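Local coordinates for protein ADP-ribosylating toxin CARDS (Mycoplasma pneumoniae, PDB 4TLV) that transfers the ADP-ribosyl group from NAD(+) to multiple target proteins in vitro as the main virulence factor of the bacterium, and causes vacuolation of mammalian cells, at residues 506-511 with 561-566. Residues are numbered along the deposited sequence; the frame is centred on the assembly and turned at random.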
loop_
_atom_site.group_PDB
_atom_site.type_symbol
_atom_site.label_atom_id
_atom_site.label_comp_id
_atom_site.label_asym_id
_atom_site.label_seq_id
_atom_site.Cartn_x
_atom_site.Cartn_y
_atom_site.Cartn_z
ATOM N N TRP A 506 -33.298 11.784 8.691
ATOM C CA TRP A 506 -31.914 12.231 8.628
ATOM C C TRP A 506 -31.451 12.787 9.973
ATOM O O TRP A 506 -32.265 13.077 10.855
ATOM C CB TRP A 506 -31.770 13.314 7.565
ATOM C CG TRP A 506 -32.451 14.595 7.930
ATOM C CD1 TRP A 506 -33.781 14.885 7.801
ATOM C CD2 TRP A 506 -31.839 15.760 8.490
ATOM N NE1 TRP A 506 -34.033 16.166 8.239
ATOM C CE2 TRP A 506 -32.855 16.724 8.670
ATOM C CE3 TRP A 506 -30.528 16.085 8.856
ATOM C CZ2 TRP A 506 -32.601 17.988 9.198
ATOM C CZ3 TRP A 506 -30.275 17.338 9.382
ATOM C CH2 TRP A 506 -31.307 18.276 9.548
ATOM N N ASP A 507 -30.137 12.941 10.125
ATOM C CA ASP A 507 -29.563 13.626 11.288
ATOM C C ASP A 507 -28.139 14.040 10.933
ATOM O O ASP A 507 -27.493 13.420 10.077
ATOM C CB ASP A 507 -29.607 12.733 12.536
ATOM C CG ASP A 507 -29.504 13.521 13.854
ATOM O OD1 ASP A 507 -29.302 14.752 13.842
ATOM O OD2 ASP A 507 -29.612 12.882 14.921
ATOM N N TRP A 508 -27.669 15.120 11.544
ATOM C CA TRP A 508 -26.301 15.578 11.345
ATOM C C TRP A 508 -25.315 14.469 11.702
ATOM O O TRP A 508 -25.612 13.608 12.532
ATOM C CB TRP A 508 -26.021 16.786 12.236
ATOM C CG TRP A 508 -26.963 17.936 12.020
ATOM C CD1 TRP A 508 -27.880 18.428 12.914
ATOM C CD2 TRP A 508 -27.073 18.746 10.844
ATOM N NE1 TRP A 508 -28.552 19.495 12.360
ATOM C CE2 TRP A 508 -28.075 19.710 11.092
ATOM C CE3 TRP A 508 -26.423 18.753 9.604
ATOM C CZ2 TRP A 508 -28.442 20.665 10.146
ATOM C CZ3 TRP A 508 -26.789 19.700 8.669
ATOM C CH2 TRP A 508 -27.790 20.643 8.943
ATOM N N VAL A 509 -24.151 14.484 11.067
ATOM C CA VAL A 509 -23.035 13.667 11.530
ATOM C C VAL A 509 -22.153 14.558 12.407
ATOM O O VAL A 509 -22.340 15.773 12.450
ATOM C CB VAL A 509 -22.222 13.091 10.351
ATOM C CG1 VAL A 509 -23.038 12.058 9.603
ATOM C CG2 VAL A 509 -21.795 14.194 9.411
ATOM N N GLU A 510 -21.196 13.971 13.114
ATOM C CA GLU A 510 -20.315 14.772 13.951
ATOM C C GLU A 510 -18.930 14.152 13.965
ATOM O O GLU A 510 -18.768 12.990 13.594
ATOM C CB GLU A 510 -20.856 14.828 15.377
ATOM C CG GLU A 510 -21.022 13.443 15.999
ATOM C CD GLU A 510 -21.836 13.444 17.289
ATOM O OE1 GLU A 510 -21.962 14.514 17.920
ATOM O OE2 GLU A 510 -22.344 12.363 17.671
ATOM N N TRP A 511 -17.946 14.927 14.407
ATOM C CA TRP A 511 -16.561 14.462 14.476
ATOM C C TRP A 511 -16.108 14.413 15.923
ATOM O O TRP A 511 -16.063 15.449 16.585
ATOM C CB TRP A 511 -15.667 15.426 13.715
ATOM C CG TRP A 511 -15.906 15.489 12.236
ATOM C CD1 TRP A 511 -16.739 16.345 11.561
ATOM C CD2 TRP A 511 -15.263 14.687 11.243
ATOM N NE1 TRP A 511 -16.666 16.104 10.208
ATOM C CE2 TRP A 511 -15.765 15.095 9.989
ATOM C CE3 TRP A 511 -14.320 13.657 11.297
ATOM C CZ2 TRP A 511 -15.334 14.518 8.796
ATOM C CZ3 TRP A 511 -13.902 13.076 10.103
ATOM C CH2 TRP A 511 -14.406 13.510 8.878
ATOM N N GLY A 561 -28.607 27.457 0.886
ATOM C CA GLY A 561 -29.434 27.886 2.000
ATOM C C GLY A 561 -28.612 28.164 3.253
ATOM O O GLY A 561 -27.377 28.138 3.218
ATOM N N SER A 562 -29.298 28.414 4.364
ATOM C CA SER A 562 -28.634 28.821 5.602
ATOM C C SER A 562 -27.771 27.706 6.207
ATOM O O SER A 562 -26.838 27.984 6.962
ATOM C CB SER A 562 -29.665 29.305 6.626
ATOM O OG SER A 562 -30.520 28.246 7.027
ATOM N N ARG A 563 -28.100 26.457 5.882
ATOM C CA ARG A 563 -27.350 25.290 6.356
ATOM C C ARG A 563 -26.428 24.717 5.272
ATOM O O ARG A 563 -26.082 23.528 5.299
ATOM C CB ARG A 563 -28.315 24.201 6.831
ATOM C CG ARG A 563 -29.242 24.637 7.962
ATOM C CD ARG A 563 -30.316 23.588 8.195
ATOM N NE ARG A 563 -30.939 23.717 9.507
ATOM C CZ ARG A 563 -31.901 22.915 9.957
ATOM N NH1 ARG A 563 -32.356 21.926 9.196
ATOM N NH2 ARG A 563 -32.413 23.100 11.168
ATOM N N TRP A 564 -26.022 25.553 4.326
ATOM C CA TRP A 564 -25.158 25.085 3.251
ATOM C C TRP A 564 -23.867 24.523 3.826
ATOM O O TRP A 564 -23.337 25.050 4.800
ATOM C CB TRP A 564 -24.852 26.200 2.259
ATOM C CG TRP A 564 -23.811 27.188 2.704
ATOM C CD1 TRP A 564 -24.032 28.408 3.275
ATOM C CD2 TRP A 564 -22.390 27.052 2.586
ATOM N NE1 TRP A 564 -22.839 29.040 3.526
ATOM C CE2 TRP A 564 -21.813 28.224 3.119
ATOM C CE3 TRP A 564 -21.547 26.046 2.097
ATOM C CZ2 TRP A 564 -20.428 28.421 3.179
ATOM C CZ3 TRP A 564 -20.177 26.241 2.154
ATOM C CH2 TRP A 564 -19.630 27.422 2.691
ATOM N N GLY A 565 -23.372 23.438 3.239
ATOM C CA GLY A 565 -22.103 22.881 3.666
ATOM C C GLY A 565 -22.219 21.939 4.843
ATOM O O GLY A 565 -21.217 21.391 5.297
ATOM N N GLY A 566 -23.439 21.735 5.331
ATOM C CA GLY A 566 -23.654 20.858 6.466
ATOM C C GLY A 566 -23.658 19.385 6.088
ATOM O O GLY A 566 -24.410 18.959 5.210
#
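R563 reaches across the far rim of W508 and ends beside the ring of W506. The CD of R563 lies near the plane of the W508 indole, at its edge, 4.0 Å from CH2 of W508. Further along, CZ2 of W508 sits over one face of the guanidinium, off its centre and 4.1 Å from R563 CZ; the two planes stand 76° apart, so the ring turns its rim, not its face, to the cation. The extended run from CG to NE (chi2 170°, chi3 161°) carries NH1 past W508 to within 3.8 Å of CH2 of W506, which it approaches obliquely. W506 in turn places CZ3 over the centre of the W508 ring, 3.6 Å above its plane, a T-shaped arrangement within the strand. At the other end of the W508 rim, CZ3 rests 4.0 Å from CA of G566, where the backbone itself supplies the packing surface. A type II turn from R563 to G566, closed by the hydrogen bond from G566 N to R563 O, holds these two partners of W508 together.

The contact lies in the D3 beta-trefoil domain, where the loop leading from strand 554-558 to strand 567-570 folds against strand 506-512, the neighbour of 567-570 in the sheet. I558 touches both W508 and R563, and W462 also packs on the arginine. No hydrogen bond or salt bridge joins the two segments. With rim carbons facing the guanidinium, W508 offers the cation no ring face, making a cation-pi contribution from it unlikely; van der Waals packing accounts for the association.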